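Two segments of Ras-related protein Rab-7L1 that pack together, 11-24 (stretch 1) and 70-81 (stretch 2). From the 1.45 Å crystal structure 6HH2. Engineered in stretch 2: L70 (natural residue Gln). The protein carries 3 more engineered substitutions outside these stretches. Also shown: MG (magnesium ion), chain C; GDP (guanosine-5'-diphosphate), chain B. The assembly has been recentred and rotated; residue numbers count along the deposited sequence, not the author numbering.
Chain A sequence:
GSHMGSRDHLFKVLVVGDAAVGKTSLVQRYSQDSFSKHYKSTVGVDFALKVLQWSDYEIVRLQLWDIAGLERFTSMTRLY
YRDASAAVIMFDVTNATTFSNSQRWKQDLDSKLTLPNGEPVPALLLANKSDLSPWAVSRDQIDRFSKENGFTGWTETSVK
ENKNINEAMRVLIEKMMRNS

Stretch 1 11-24: FKVLVVGDAAVGKT
Stretch 2 (70-81) LERFTSMTRLYY

The strongest link between the stretches is the salt bridge from K23 NZ to E71 OE1, at 2.7 Å. K23 opens the helix that follows the phosphate-binding loop, and its side chain (chi1 m, chi2 t, chi3 m, chi4 m) curls back so that the ammonium also donates to D18 O (2.8 Å), weakly to G17 O (K23 NZ to G17 O, 3.1 Å), and to GDP O1B (K23 NZ to O1B, 2.8 Å). E71, with chi1 p and chi2 t, thus places its carboxylate beside the nucleotide site. Two magnesium-bound waters extend this link: water 2 donates to E71 OE1 (2.7 Å), while water 3 donates to E71 OE2 (2.7 Å) and to GDP O2B (2.6 Å). The metal itself is held by T24 OG1 at 2.1 Å and GDP O3B at 2.0 Å.

At the far end of the contact, K12 reaches out fully extended, all four chi angles t, and its NZ donates to Y80 O (2.8 Å) and weakly to L79 O (3.3 Å). The lysine charge is thereby met by carbonyls of the 78-81 helix. Beyond the salt bridge, on the side away from K12, water 1 bridges the stretches: it donates to D18 OD1 (2.7 Å) and E71 O (2.8 Å) and accepts from T74 OG1 (2.7 Å).

Stretch 1 runs as a strand from F11 towards G17, makes a type II turn from D18 to V21, and enters a helix at K23, with G22 as N-cap. Stretch 2 begins near the loop with a 3-10 segment at 71-73, continues through an irregular link, and ends in a helix from R78, with T77 at the N-cap position. The chains run in opposite senses: D18 CA lies 5.7 Å from E71 CA, and L14 CA 7.0 Å from Y81 CA.

Strand alternation directs K12 and L14 toward stretch 2 and V13 and V15 away. L14 (m, t) lays CD2 over one face of the Y80 ring, 4.2 Å from its centroid, a CH-pi contact; its CD1 meets M76 SD at 3.8 Å and Y81 CB at 4.0 Å. V16 (m) packs CG1 against Y80 CE2 (3.7 Å) and M76 SD (4.0 Å). The CA-to-CB bond of Y80 (chi1 t, chi2 80°) points sideways to the strand, but the end of the side chain comes nearer, bringing Y80 OH within 3.1 Å of V15 O. At the exposed margin, A19 CB lies over one face of the R72 guanidinium, 3.6 Å from R72 NH2, and 4.1 Å from E71 CG.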

ATOM      1  N   PHE A  11      -2.090  -3.938  12.117  1.00 20.44           N
ATOM      2  CA  PHE A  11      -2.721  -3.536  10.862  1.00 20.46           C
ATOM      3  C   PHE A  11      -2.163  -4.352   9.702  1.00 22.63           C
ATOM      4  O   PHE A  11      -0.954  -4.362   9.473  1.00 21.78           O
ATOM      5  CB  PHE A  11      -2.525  -2.034  10.569  1.00 21.86           C
ATOM      6  CG  PHE A  11      -3.085  -1.138  11.639  1.00 22.68           C
ATOM      7  CD1 PHE A  11      -4.455  -1.143  11.949  1.00 24.49           C
ATOM      8  CD2 PHE A  11      -2.221  -0.329  12.366  1.00 24.24           C
ATOM      9  CE1 PHE A  11      -4.942  -0.275  12.935  1.00 24.96           C
ATOM     10  CE2 PHE A  11      -2.729   0.521  13.358  1.00 22.05           C
ATOM     11  CZ  PHE A  11      -4.075   0.503  13.646  1.00 24.96           C
ATOM     12  N   LYS A  12      -3.047  -4.970   8.929  1.00 21.44           N
ATOM     13  CA  LYS A  12      -2.668  -5.663   7.695  1.00 19.96           C
ATOM     14  C   LYS A  12      -2.864  -4.695   6.542  1.00 19.03           C
ATOM     15  O   LYS A  12      -3.964  -4.144   6.352  1.00 19.99           O
ATOM     16  CB  LYS A  12      -3.556  -6.907   7.555  1.00 21.07           C
ATOM     17  CG  LYS A  12      -3.515  -7.571   6.155  1.00 19.76           C
ATOM     18  CD  LYS A  12      -4.189  -8.933   6.165  1.00 19.78           C
ATOM     19  CE  LYS A  12      -4.126  -9.466   4.707  1.00 20.98           C
ATOM     20  NZ  LYS A  12      -4.750 -10.840   4.645  1.00 20.76           N
ATOM     21  N   VAL A  13      -1.789  -4.416   5.813  1.00 18.66           N
ATOM     22  CA  VAL A  13      -1.797  -3.415   4.742  1.00 19.46           C
ATOM     23  C   VAL A  13      -1.527  -4.155   3.432  1.00 18.92           C
ATOM     24  O   VAL A  13      -0.514  -4.862   3.305  1.00 19.51           O
ATOM     25  CB  VAL A  13      -0.704  -2.365   4.988  1.00 18.82           C
ATOM     26  CG1 VAL A  13      -0.663  -1.388   3.819  1.00 20.17           C
ATOM     27  CG2 VAL A  13      -0.991  -1.652   6.340  1.00 23.30           C
ATOM     28  N   LEU A  14      -2.420  -3.993   2.465  1.00 18.03           N
ATOM     29  CA  LEU A  14      -2.240  -4.620   1.139  1.00 18.27           C
ATOM     30  C   LEU A  14      -1.450  -3.693   0.242  1.00 19.02           C
ATOM     31  O   LEU A  14      -1.785  -2.508   0.133  1.00 22.98           O
ATOM     32  CB  LEU A  14      -3.612  -4.864   0.511  1.00 17.24           C
ATOM     33  CG  LEU A  14      -4.584  -5.581   1.418  1.00 18.32           C
ATOM     34  CD1 LEU A  14      -5.919  -5.799   0.686  1.00 21.35           C
ATOM     35  CD2 LEU A  14      -3.976  -6.942   1.865  1.00 20.07           C
ATOM     36  N   VAL A  15      -0.373  -4.179  -0.354  1.00 17.06           N
ATOM     37  CA  VAL A  15       0.394  -3.447  -1.343  1.00 16.93           C
ATOM     38  C   VAL A  15       0.114  -4.070  -2.694  1.00 17.52           C
ATOM     39  O   VAL A  15       0.506  -5.217  -2.986  1.00 17.60           O
ATOM     40  CB  VAL A  15       1.889  -3.482  -1.048  1.00 17.72           C
ATOM     41  CG1 VAL A  15       2.642  -2.671  -2.097  1.00 19.61           C
ATOM     42  CG2 VAL A  15       2.128  -2.951   0.398  1.00 19.66           C
ATOM     43  N   VAL A  16      -0.694  -3.402  -3.501  1.00 17.93           N
ATOM     44  CA  VAL A  16      -1.229  -3.926  -4.749  1.00 18.45           C
ATOM     45  C   VAL A  16      -0.887  -2.974  -5.877  1.00 18.34           C
ATOM     46  O   VAL A  16      -0.526  -1.823  -5.669  1.00 19.73           O
ATOM     47  CB  VAL A  16      -2.736  -4.235  -4.739  1.00 21.37           C
ATOM     48  CG1 VAL A  16      -3.090  -5.278  -3.675  1.00 24.68           C
ATOM     49  CG2 VAL A  16      -3.583  -2.948  -4.557  1.00 22.93           C
ATOM     50  N   GLY A  17      -1.069  -3.454  -7.090  1.00 19.07           N
ATOM     51  CA  GLY A  17      -0.692  -2.719  -8.273  1.00 19.82           C
ATOM     52  C   GLY A  17      -0.122  -3.670  -9.305  1.00 19.15           C
ATOM     53  O   GLY A  17       0.178  -4.830  -9.014  1.00 21.05           O
ATOM     54  N   ASP A  18       0.016  -3.170 -10.518  1.00 20.77           N
ATOM     55  CA  ASP A  18       0.472  -4.044 -11.604  1.00 21.88           C
ATOM     56  C   ASP A  18       1.924  -4.494 -11.393  1.00 21.19           C
ATOM     57  O   ASP A  18       2.685  -3.952 -10.579  1.00 20.65           O
ATOM     58  CB  ASP A  18       0.375  -3.311 -12.924  1.00 20.91           C
ATOM     59  CG  ASP A  18      -1.045  -3.145 -13.425  1.00 24.36           C
ATOM     60  OD1 ASP A  18      -2.007  -3.586 -12.766  1.00 24.81           O
ATOM     61  OD2 ASP A  18      -1.163  -2.569 -14.524  1.00 25.38           O
ATOM     62  N   ALA A  19       2.330  -5.522 -12.135  1.00 21.73           N
ATOM     63  CA  ALA A  19       3.745  -5.868 -12.161  1.00 21.57           C
ATOM     64  C   ALA A  19       4.602  -4.659 -12.522  1.00 26.65           C
ATOM     65  O   ALA A  19       4.226  -3.827 -13.359  1.00 24.44           O
ATOM     66  CB  ALA A  19       3.990  -7.011 -13.170  1.00 23.41           C
ATOM     67  N   ALA A  20       5.776  -4.599 -11.891  1.00 22.45           N
ATOM     68  CA  ALA A  20       6.874  -3.689 -12.233  1.00 22.39           C
ATOM     69  C   ALA A  20       6.611  -2.251 -11.825  1.00 23.04           C
ATOM     70  O   ALA A  20       7.264  -1.353 -12.352  1.00 26.54           O
ATOM     71  CB  ALA A  20       7.318  -3.755 -13.711  1.00 25.84           C
ATOM     72  N   VAL A  21       5.689  -2.024 -10.899  1.00 18.58           N
ATOM     73  CA  VAL A  21       5.460  -0.664 -10.425  1.00 19.36           C
ATOM     74  C   VAL A  21       6.288  -0.292  -9.216  1.00 20.33           C
ATOM     75  O   VAL A  21       6.302   0.905  -8.855  1.00 21.23           O
ATOM     76  CB  VAL A  21       3.978  -0.376 -10.155  1.00 19.02           C
ATOM     77  CG1 VAL A  21       3.153  -0.604 -11.482  1.00 21.91           C
ATOM     78  CG2 VAL A  21       3.425  -1.159  -8.976  1.00 18.53           C
ATOM     79  N   GLY A  22       6.924  -1.240  -8.546  1.00 20.52           N
ATOM     80  CA  GLY A  22       7.724  -0.982  -7.359  1.00 19.85           C
ATOM     81  C   GLY A  22       7.220  -1.575  -6.040  1.00 19.99           C
ATOM     82  O   GLY A  22       7.654  -1.112  -4.970  1.00 19.07           O
ATOM     83  N   LYS A  23       6.291  -2.537  -6.068  1.00 18.34           N
ATOM     84  CA  LYS A  23       5.688  -3.008  -4.820  1.00 17.25           C
ATOM     85  C   LYS A  23       6.703  -3.748  -3.958  1.00 17.85           C
ATOM     86  O   LYS A  23       6.783  -3.486  -2.760  1.00 18.46           O
ATOM     87  CB  LYS A  23       4.519  -3.943  -5.132  1.00 18.89           C
ATOM     88  CG  LYS A  23       3.426  -3.227  -5.921  1.00 20.94           C
ATOM     89  CD  LYS A  23       2.191  -4.169  -6.146  1.00 20.34           C
ATOM     90  CE  LYS A  23       2.536  -5.508  -6.839  1.00 20.34           C
ATOM     91  NZ  LYS A  23       3.165  -5.266  -8.177  1.00 21.01           N
ATOM     92  N   THR A  24       7.396  -4.767  -4.505  1.00 18.96           N
ATOM     93  CA  THR A  24       8.358  -5.497  -3.695  1.00 18.26           C
ATOM     94  C   THR A  24       9.447  -4.565  -3.201  1.00 19.81           C
ATOM     95  O   THR A  24       9.889  -4.690  -2.052  1.00 19.76           O
ATOM     96  CB  THR A  24       8.886  -6.684  -4.498  1.00 19.61           C
ATOM     97  OG1 THR A  24       7.758  -7.476  -4.916  1.00 21.04           O
ATOM     98  CG2 THR A  24       9.840  -7.561  -3.640  1.00 21.35           C
ATOM     99  N   LEU A  70       0.385 -13.127  -7.948  1.00 22.14           N
ATOM    100  CA  LEU A  70      -0.893 -12.973  -8.690  1.00 25.39           C
ATOM    101  C   LEU A  70      -1.152 -11.525  -9.127  1.00 23.70           C
ATOM    102  O   LEU A  70      -2.252 -11.231  -9.549  1.00 25.74           O
ATOM    103  CB  LEU A  70      -2.032 -13.487  -7.816  1.00 30.35           C
ATOM    104  CG  LEU A  70      -2.044 -14.988  -7.561  1.00 31.44           C
ATOM    105  CD1 LEU A  70      -3.142 -15.367  -6.596  1.00 31.72           C
ATOM    106  CD2 LEU A  70      -2.171 -15.768  -8.848  1.00 32.53           C
ATOM    107  N   GLU A  71      -0.120 -10.697  -9.159  1.00 20.51           N
ATOM    108  CA  GLU A  71      -0.295  -9.285  -9.473  1.00 21.42           C
ATOM    109  C   GLU A  71      -0.816  -9.051 -10.879  1.00 23.31           C
ATOM    110  O   GLU A  71      -1.495  -8.043 -11.115  1.00 24.21           O
ATOM    111  CB  GLU A  71       1.016  -8.519  -9.231  1.00 20.67           C
ATOM    112  CG  GLU A  71       2.178  -9.001 -10.109  1.00 22.10           C
ATOM    113  CD  GLU A  71       3.533  -8.805  -9.460  1.00 23.10           C
ATOM    114  OE1 GLU A  71       3.681  -7.886  -8.596  1.00 22.67           O
ATOM    115  OE2 GLU A  71       4.494  -9.495  -9.842  1.00 24.99           O
ATOM    116  N   ARG A  72      -0.518  -9.920 -11.834  1.00 21.89           N
ATOM    117  CA  ARG A  72      -0.966  -9.644 -13.193  1.00 22.34           C
ATOM    118  C   ARG A  72      -2.444  -9.945 -13.401  1.00 25.26           C
ATOM    119  O   ARG A  72      -2.975  -9.620 -14.461  1.00 26.97           O
ATOM    120  CB  ARG A  72      -0.123 -10.419 -14.223  1.00 24.16           C
ATOM    121  CG  ARG A  72       1.320  -9.934 -14.317  1.00 25.02           C
ATOM    122  CD  ARG A  72       2.066 -10.542 -15.551  1.00 27.79           C
ATOM    123  NE  ARG A  72       3.396  -9.935 -15.645  1.00 35.71           N
ATOM    124  CZ  ARG A  72       3.671  -8.837 -16.362  1.00 35.68           C
ATOM    125  NH1 ARG A  72       2.720  -8.247 -17.065  1.00 38.86           N
ATOM    126  NH2 ARG A  72       4.901  -8.337 -16.394  1.00 34.48           N
ATOM    127  N   PHE A  73      -3.126 -10.523 -12.408  1.00 23.97           N
ATOM    128  CA  PHE A  73      -4.540 -10.835 -12.528  1.00 25.26           C
ATOM    129  C   PHE A  73      -5.454  -9.694 -12.109  1.00 27.53           C
ATOM    130  O   PHE A  73      -6.652  -9.749 -12.410  1.00 34.40           O
ATOM    131  CB  PHE A  73      -4.883 -12.142 -11.768  1.00 25.22           C
ATOM    132  CG  PHE A  73      -4.355 -13.358 -12.428  1.00 24.10           C
ATOM    133  CD1 PHE A  73      -5.082 -13.951 -13.432  1.00 24.76           C
ATOM    134  CD2 PHE A  73      -3.110 -13.874 -12.076  1.00 26.17           C
ATOM    135  CE1 PHE A  73      -4.612 -15.063 -14.096  1.00 26.16           C
ATOM    136  CE2 PHE A  73      -2.629 -15.016 -12.737  1.00 28.96           C
ATOM    137  CZ  PHE A  73      -3.385 -15.601 -13.723  1.00 27.20           C
ATOM    138  N   THR A  74      -4.920  -8.656 -11.485  1.00 27.85           N
ATOM    139  CA  THR A  74      -5.719  -7.457 -11.127  1.00 29.72           C
ATOM    140  C   THR A  74      -6.987  -7.832 -10.344  1.00 30.58           C
ATOM    141  O   THR A  74      -8.036  -7.208 -10.503  1.00 30.57           O
ATOM    142  CB  THR A  74      -6.112  -6.597 -12.348  1.00 29.04           C
ATOM    143  OG1 THR A  74      -5.077  -6.601 -13.364  1.00 35.05           O
ATOM    144  CG2 THR A  74      -6.383  -5.135 -11.867  1.00 28.71           C
ATOM    145  N   SER A  75      -6.923  -8.880  -9.508  1.00 28.36           N
ATOM    146  CA  SER A  75      -8.086  -9.312  -8.730  1.00 28.29           C
ATOM    147  C   SER A  75      -7.532 -10.069  -7.540  1.00 29.81           C
ATOM    148  O   SER A  75      -6.839 -11.070  -7.727  1.00 33.69           O
ATOM    149  CB  SER A  75      -8.976 -10.260  -9.548  1.00 35.13           C
ATOM    150  OG  SER A  75     -10.090 -10.620  -8.746  1.00 40.08           O
ATOM    151  N   MET A  76      -7.829  -9.601  -6.331  1.00 24.92           N
ATOM    152  CA  MET A  76      -7.226 -10.161  -5.137  1.00 23.57           C
ATOM    153  C   MET A  76      -7.941 -11.434  -4.708  1.00 22.20           C
ATOM    154  O   MET A  76      -9.161 -11.561  -4.832  1.00 23.93           O
ATOM    155  CB  MET A  76      -7.352  -9.157  -4.000  1.00 22.28           C
ATOM    156  CG  MET A  76      -6.564  -7.887  -4.286  1.00 22.12           C
ATOM    157  SD  MET A  76      -6.705  -6.715  -2.957  1.00 23.23           S
ATOM    158  CE  MET A  76      -8.409  -6.314  -2.918  1.00 23.31           C
ATOM    159  N   THR A  77      -7.168 -12.387  -4.182  1.00 22.75           N
ATOM    160  CA  THR A  77      -7.759 -13.587  -3.620  1.00 23.88           C
ATOM    161  C   THR A  77      -8.073 -13.412  -2.139  1.00 20.84           C
ATOM    162  O   THR A  77      -7.482 -12.564  -1.445  1.00 20.87           O
ATOM    163  CB  THR A  77      -6.803 -14.781  -3.746  1.00 25.62           C
ATOM    164  OG1 THR A  77      -5.557 -14.470  -3.096  1.00 25.92           O
ATOM    165  CG2 THR A  77      -6.565 -15.153  -5.263  1.00 30.29           C
ATOM    166  N   ARG A  78      -9.020 -14.218  -1.677  1.00 22.59           N
ATOM    167  CA  ARG A  78      -9.521 -14.084  -0.297  1.00 25.09           C
ATOM    168  C   ARG A  78      -8.436 -14.220   0.763  1.00 25.67           C
ATOM    169  O   ARG A  78      -8.402 -13.425   1.706  1.00 25.47           O
ATOM    170  CB  ARG A  78     -10.661 -15.041  -0.037  1.00 26.13           C
ATOM    171  CG  ARG A  78     -11.251 -14.901   1.372  1.00 30.96           C
ATOM    172  CD  ARG A  78     -12.478 -15.773   1.515  1.00 33.57           C
ATOM    173  NE  ARG A  78     -13.489 -15.442   0.510  1.00 40.99           N
ATOM    174  CZ  ARG A  78     -13.727 -16.181  -0.579  1.00 51.69           C
ATOM    175  NH1 ARG A  78     -13.036 -17.317  -0.802  1.00 46.52           N
ATOM    176  NH2 ARG A  78     -14.672 -15.800  -1.451  1.00 56.59           N
ATOM    177  N   LEU A  79      -7.544 -15.215   0.681  1.00 24.31           N
ATOM    178  CA  LEU A  79      -6.493 -15.293   1.709  1.00 23.61           C
ATOM    179  C   LEU A  79      -5.630 -14.029   1.712  1.00 25.53           C
ATOM    180  O   LEU A  79      -5.192 -13.551   2.772  1.00 26.70           O
ATOM    181  CB  LEU A  79      -5.624 -16.535   1.483  1.00 25.94           C
ATOM    182  CG  LEU A  79      -6.319 -17.845   1.773  1.00 30.68           C
ATOM    183  CD1 LEU A  79      -5.319 -19.018   1.556  1.00 34.29           C
ATOM    184  CD2 LEU A  79      -6.854 -17.847   3.214  1.00 33.21           C
ATOM    185  N   TYR A  80      -5.384 -13.446   0.533  1.00 23.29           N
ATOM    186  CA  TYR A  80      -4.624 -12.216   0.454  1.00 21.91           C
ATOM    187  C   TYR A  80      -5.370 -11.041   1.094  1.00 21.54           C
ATOM    188  O   TYR A  80      -4.794 -10.313   1.923  1.00 22.23           O
ATOM    189  CB  TYR A  80      -4.302 -11.944  -1.030  1.00 21.87           C
ATOM    190  CG  TYR A  80      -3.552 -10.656  -1.166  1.00 19.72           C
ATOM    191  CD1 TYR A  80      -2.181 -10.568  -0.917  1.00 21.59           C
ATOM    192  CD2 TYR A  80      -4.234  -9.478  -1.531  1.00 19.78           C
ATOM    193  CE1 TYR A  80      -1.502  -9.370  -1.028  1.00 20.16           C
ATOM    194  CE2 TYR A  80      -3.584  -8.273  -1.629  1.00 19.16           C
ATOM    195  CZ  TYR A  80      -2.207  -8.224  -1.395  1.00 18.86           C
ATOM    196  OH  TYR A  80      -1.593  -7.013  -1.502  1.00 18.20           O
ATOM    197  N   TYR A  81      -6.626 -10.776   0.666  1.00 20.73           N
ATOM    198  CA  TYR A  81      -7.227  -9.497   1.101  1.00 21.37           C
ATOM    199  C   TYR A  81      -7.887  -9.565   2.475  1.00 23.55           C
ATOM    200  O   TYR A  81      -8.089  -8.508   3.084  1.00 22.77           O
ATOM    201  CB  TYR A  81      -8.239  -8.943   0.048  1.00 21.59           C
ATOM    202  CG  TYR A  81      -9.495  -9.772  -0.196  1.00 20.81           C
ATOM    203  CD1 TYR A  81     -10.493  -9.920   0.776  1.00 21.49           C
ATOM    204  CD2 TYR A  81      -9.677 -10.470  -1.407  1.00 20.73           C
ATOM    205  CE1 TYR A  81     -11.622 -10.709   0.556  1.00 23.15           C
ATOM    206  CE2 TYR A  81     -10.811 -11.198  -1.638  1.00 22.93           C
ATOM    207  CZ  TYR A  81     -11.791 -11.380  -0.662  1.00 23.62           C
ATOM    208  OH  TYR A  81     -12.913 -12.142  -0.869  1.00 26.00           O
TER
HETATM  209 MG    MG C 202       7.304  -7.843  -6.914  1.00 21.07          MG
HETATM  210  PB  GDP B 201       6.929  -5.069  -8.540  1.00 19.62           P
HETATM  211  O1B GDP B 201       5.758  -4.164  -8.435  1.00 20.35           O
HETATM  212  O2B GDP B 201       6.925  -5.934  -9.756  1.00 20.71           O
HETATM  213  O3B GDP B 201       7.210  -5.844  -7.269  1.00 19.74           O
HETATM  214  O3A GDP B 201       8.185  -4.044  -8.797  1.00 21.16           O
HETATM  215  PA  GDP B 201       9.675  -4.138  -8.245  1.00 22.36           P
HETATM  216  O1A GDP B 201       9.775  -3.671  -6.815  1.00 22.99           O
HETATM  217  O2A GDP B 201      10.218  -5.524  -8.565  1.00 23.59           O
HETATM  218  O5' GDP B 201      10.424  -3.060  -9.147  1.00 23.00           O
HETATM  219  C5' GDP B 201      10.507  -3.200 -10.557  1.00 24.95           C
HETATM  220  C4' GDP B 201      11.696  -2.397 -11.074  1.00 25.22           C
HETATM  221  O4' GDP B 201      11.411  -0.975 -10.857  1.00 23.69           O
HETATM  222  C3' GDP B 201      12.937  -2.691 -10.256  1.00 23.82           C
HETATM  223  O3' GDP B 201      14.033  -2.624 -11.185  1.00 29.53           O
HETATM  224  C2' GDP B 201      13.011  -1.542  -9.270  1.00 24.28           C
HETATM  225  O2' GDP B 201      14.363  -1.273  -8.922  1.00 28.67           O
HETATM  226  C1' GDP B 201      12.453  -0.424 -10.105  1.00 25.39           C
HETATM  227  N9  GDP B 201      11.865   0.639  -9.282  1.00 23.91           N
HETATM  228  C8  GDP B 201      11.046   0.464  -8.205  1.00 21.74           C
HETATM  229  N7  GDP B 201      10.664   1.682  -7.701  1.00 22.27           N
HETATM  230  C5  GDP B 201      11.248   2.618  -8.487  1.00 24.27           C
HETATM  231  C6  GDP B 201      11.281   4.078  -8.514  1.00 23.17           C
HETATM  232  O6  GDP B 201      10.684   4.752  -7.655  1.00 23.46           O
HETATM  233  N1  GDP B 201      11.991   4.638  -9.502  1.00 23.27           N
HETATM  234  C2  GDP B 201      12.698   3.988 -10.439  1.00 24.39           C
HETATM  235  N2  GDP B 201      13.435   4.675 -11.398  1.00 24.94           N
HETATM  236  N3  GDP B 201      12.735   2.634 -10.437  1.00 23.93           N
HETATM  237  C4  GDP B 201      12.032   1.959  -9.502  1.00 24.01           C
HETATM  238  O   HOH W   1      -2.440  -6.269 -13.024  1.00 29.63           O
HETATM  239  O   HOH W   2       5.282  -7.893  -6.389  1.00 21.32           O
HETATM  240  O   HOH W   3       6.730  -8.392  -8.889  1.00 20.85           O
HETATM  241  O   HOH W   4       9.250  -7.815  -7.468  1.00 21.72           O
HETATM  242  O   HOH W   5       7.509  -9.904  -6.526  1.00 22.07           O